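Local coordinates for pyrophosphate phosphohydrolase (PDB 2PRD), which catalyses the magnesium-dependent hydrolysis of inorganic pyrophosphate to two phosphate ions, working as a homohexamer, at the interface of chains A and B and the interface of chains A and C. Residues are numbered along the deposited sequence; one frame, centred on the assembly and turned at random. Chains: chain A/B/C, Pyrophosphate phosphohydrolase.

Contact 1: the interface of chains A and B. Residues chain A 127, 130; chain B 113-114.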
ATOM      1  N   GLY A 127     -25.176   5.270   1.337  1.00 18.03           N
ATOM      2  CA  GLY A 127     -24.195   5.279   0.231  1.00 12.94           C
ATOM      3  C   GLY A 127     -23.391   3.983   0.328  1.00 13.05           C
ATOM      4  O   GLY A 127     -22.924   3.426  -0.662  1.00 19.38           O
ATOM      5  N   GLN A 130     -25.639   0.878  -0.579  1.00 10.40           N
ATOM      6  CA  GLN A 130     -25.825   0.725  -2.039  1.00  9.36           C
ATOM      7  C   GLN A 130     -24.591   0.065  -2.682  1.00  5.51           C
ATOM      8  O   GLN A 130     -24.685  -0.612  -3.718  1.00 10.51           O
ATOM      9  CB  GLN A 130     -26.027   2.003  -2.742  1.00 13.97           C
ATOM     10  CG  GLN A 130     -27.053   3.011  -2.922  1.00 24.06           C
ATOM     11  CD  GLN A 130     -26.539   4.063  -3.943  1.00 36.38           C
ATOM     12  OE1 GLN A 130     -27.390   4.433  -4.771  1.00 37.51           O
ATOM     13  NE2 GLN A 130     -25.238   4.419  -3.867  1.00 27.92           N
TER
ATOM     14  N   GLN B 113     -20.952   9.611  -2.755  1.00 12.92           N
ATOM     15  CA  GLN B 113     -22.241   9.189  -2.201  1.00 10.78           C
ATOM     16  C   GLN B 113     -22.160   8.515  -0.862  1.00 11.38           C
ATOM     17  O   GLN B 113     -23.164   8.520  -0.113  1.00 10.49           O
ATOM     18  CB  GLN B 113     -22.970   8.239  -3.181  1.00 15.89           C
ATOM     19  CG  GLN B 113     -23.287   9.029  -4.460  1.00 23.21           C
ATOM     20  CD  GLN B 113     -24.097   8.186  -5.437  1.00 29.20           C
ATOM     21  OE1 GLN B 113     -25.032   7.551  -4.957  1.00 29.32           O
ATOM     22  NE2 GLN B 113     -23.780   8.183  -6.723  1.00 28.81           N
ATOM     23  N   ARG B 114     -20.998   7.952  -0.532  1.00  8.05           N
ATOM     24  CA  ARG B 114     -20.854   7.298   0.775  1.00  9.26           C
ATOM     25  C   ARG B 114     -20.882   8.311   1.895  1.00 12.30           C
ATOM     26  O   ARG B 114     -21.001   7.868   3.070  1.00 16.64           O
ATOM     27  CB  ARG B 114     -19.514   6.562   0.850  1.00  5.25           C
ATOM     28  CG  ARG B 114     -19.390   5.368  -0.068  1.00 12.12           C
ATOM     29  CD  ARG B 114     -17.946   4.847  -0.035  1.00  5.56           C
ATOM     30  NE  ARG B 114     -17.697   4.042  -1.213  1.00  5.98           N
ATOM     31  CZ  ARG B 114     -17.387   4.441  -2.431  1.00 14.61           C
ATOM     32  NH1 ARG B 114     -17.219   5.675  -2.869  1.00 10.58           N
ATOM     33  NH2 ARG B 114     -17.240   3.436  -3.299  1.00  2.14           N
TER
HETATM   34  O   HOH W   1     -24.454   7.964   2.488  1.00 24.93           O

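Contact 2: the interface of chains A and C. Residues chain A 80; chain C 30, 80-81.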
ATOM      1  N   LEU A  80      -7.060  -9.279   8.428  1.00  6.12           N
ATOM      2  CA  LEU A  80      -6.273 -10.288   7.653  1.00  8.65           C
ATOM      3  C   LEU A  80      -6.963 -11.624   7.727  1.00  6.80           C
ATOM      4  O   LEU A  80      -7.713 -11.846   8.696  1.00  9.65           O
ATOM      5  CB  LEU A  80      -4.930 -10.418   8.394  1.00  7.56           C
ATOM      6  CG  LEU A  80      -3.829  -9.413   8.084  1.00 10.39           C
ATOM      7  CD1 LEU A  80      -2.695  -9.495   9.080  1.00  7.07           C
ATOM      8  CD2 LEU A  80      -3.287  -9.678   6.685  1.00 13.40           C
TER
ATOM      9  N   TYR C  30      -3.522  -6.571  17.260  1.00  5.07           N
ATOM     10  CA  TYR C  30      -3.741  -7.998  17.311  1.00  5.15           C
ATOM     11  C   TYR C  30      -2.978  -8.619  18.489  1.00  8.26           C
ATOM     12  O   TYR C  30      -1.991  -8.064  18.943  1.00 13.31           O
ATOM     13  CB  TYR C  30      -3.144  -8.717  16.076  1.00  6.27           C
ATOM     14  CG  TYR C  30      -3.792  -8.344  14.778  1.00  4.71           C
ATOM     15  CD1 TYR C  30      -5.141  -8.682  14.580  1.00  8.17           C
ATOM     16  CD2 TYR C  30      -3.092  -7.717  13.753  1.00  7.80           C
ATOM     17  CE1 TYR C  30      -5.756  -8.367  13.374  1.00  9.08           C
ATOM     18  CE2 TYR C  30      -3.731  -7.331  12.585  1.00 13.30           C
ATOM     19  CZ  TYR C  30      -5.058  -7.683  12.419  1.00  8.30           C
ATOM     20  OH  TYR C  30      -5.691  -7.406  11.216  1.00 19.15           O
ATOM     21  N   LEU C  80       4.398  -9.716   9.657  1.00  6.12           N
ATOM     22  CA  LEU C  80       2.942 -10.057   9.693  1.00  8.65           C
ATOM     23  C   LEU C  80       2.625 -10.755  10.990  1.00  6.80           C
ATOM     24  O   LEU C  80       3.547 -11.349  11.579  1.00  9.65           O
ATOM     25  CB  LEU C  80       2.730 -11.074   8.557  1.00  7.56           C
ATOM     26  CG  LEU C  80       2.508 -10.550   7.145  1.00 10.39           C
ATOM     27  CD1 LEU C  80       2.601 -11.650   6.114  1.00  7.07           C
ATOM     28  CD2 LEU C  80       1.132  -9.900   7.061  1.00 13.40           C
ATOM     29  N   PRO C  81       1.378 -10.672  11.449  1.00 10.82           N
ATOM     30  CA  PRO C  81       1.002 -11.335  12.686  1.00  7.24           C
ATOM     31  C   PRO C  81       1.222 -12.822  12.602  1.00  5.64           C
ATOM     32  O   PRO C  81       0.835 -13.448  11.570  1.00  6.45           O
ATOM     33  CB  PRO C  81      -0.482 -10.999  12.890  1.00  6.56           C
ATOM     34  CG  PRO C  81      -0.711  -9.815  12.000  1.00  9.98           C
ATOM     35  CD  PRO C  81       0.263  -9.955  10.815  1.00  3.28           C
TER

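Contact 1: the interface of chains A and B
The first turn of helix 126-138 of chain A meets the short 3-10 helix 113-115 of chain B, with A:Gly127 facing the backbone of B:Gln113 and B:Arg114. The evidence for close backbone approach is direct: A:Gly127 CA lies 3.4 Å from the carbonyl oxygen B:Gln113 O, and 3.9 Å from B:Arg114 CA. With no side chain on A:Gly127, the two main chains come together without a CB between them. The aliphatic CG of B:Arg114 passes 4.1 Å from the carbonyl A:Gly127 O, but the residue buries little surface here, and its guanidinium group extends away from A:Gly127.

A water joins the same two backbones. Water 1 lies 3.0 Å from both the amide A:Gly127 N and the carbonyl B:Gln113 O, hydrogen-bonded to each. Because A:Gly127 lies in the opening turn of its helix, the bridge links a helix start to a main-chain carbonyl of the neighbour, and the helix dipole may favour having that carbonyl nearby.

One turn further along, A:Gln130 supplies the side-chain part of the contact. Its CG is anti to the carbonyl carbon (chi1 -74°), and the chain is extended beyond CG, which carries the terminal amide towards chain B. B:Gln113 is extended in the same way, and the two side chains run nearly perpendicular. The amide nitrogen A:Gln130 NE2 lies 3.3 Å from the amide oxygen B:Gln113 OE1. With 135° at the hydrogen and amide planes turned 51° apart, this is a weak hydrogen bond that probably adds modestly to the grip.

A two-fold relates chains A and B, so the same patch occurs again with their roles swapped. In the fold, both elements belong to the segment between strands 101-109 and 150-156, at the periphery of the beta-barrel typical of this pyrophosphatase family.

Contact 2: the interface of chains A and C
A:Leu80 meets C:Pro81 between two loop segments of extended backbone: A:Leu80 and C:Leu80 both have phi -125° and psi 154°, and C:Pro81 follows C:Leu80 through a trans peptide with a polyproline-like conformation. These are subunits of a soluble PPase-family pyrophosphatase, and the patch is a small hydrophobic contact within its hexamer.

The side chain of A:Leu80 does most of the touching. Its CG lies opposite the carbonyl carbon (chi1 -84°), a setting that points the branch at chain C. The methyl CD1 abuts the CG and CD end of the pyrrolidine and does not lie over its face: A:Leu80 CD1 is 3.5 Å from C:Pro81 CD and nearly equally far from C:Pro81 CG. The separation from CD is shorter than a relaxed carbon-carbon contact, which marks close packing at this point. Having two ring carbons at similar range shows that the methyl meets that end of the ring and not a single corner.

C:Tyr30, in strand 28-33, approaches from another direction, its side chain nearly perpendicular to that of A:Leu80. The phenol oxygen C:Tyr30 OH lies 3.6 Å from the backbone amide A:Leu80 N, too far to count as a hydrogen bond. Its approach to the side chain is loose, with C:Tyr30 OH 4.2 Å from A:Leu80 CG.

Within chain C, C:Tyr30 CD2 lies 3.6 Å from C:Pro81 CG, so the two groups that meet A:Leu80 also pack on each other, which probably helps to position the proline.

C:Leu80 makes a looser contact, its CD2 methyl being 4.3 Å from A:Leu80 CD1. Burial differs across this pairing: 52 Å² of A:Leu80 is hidden by chain C, against 14 Å² of C:Leu80 by chain A.

Contact 1 and contact 2 lie about 30 Å apart, measured between the centres of their C-alpha atoms. They share chain A but no residue or secondary-structure element. Chain A thus uses separate surfaces to meet two neighbours, and the two interfaces differ in symmetry: the one containing contact 1 is two-fold, whereas the one containing contact 2 is not. The two pairings fit the dimer-of-trimers hexamer known for bacterial enzymes of this family, with contact 1 probably joining trimers and contact 2 probably lying within one.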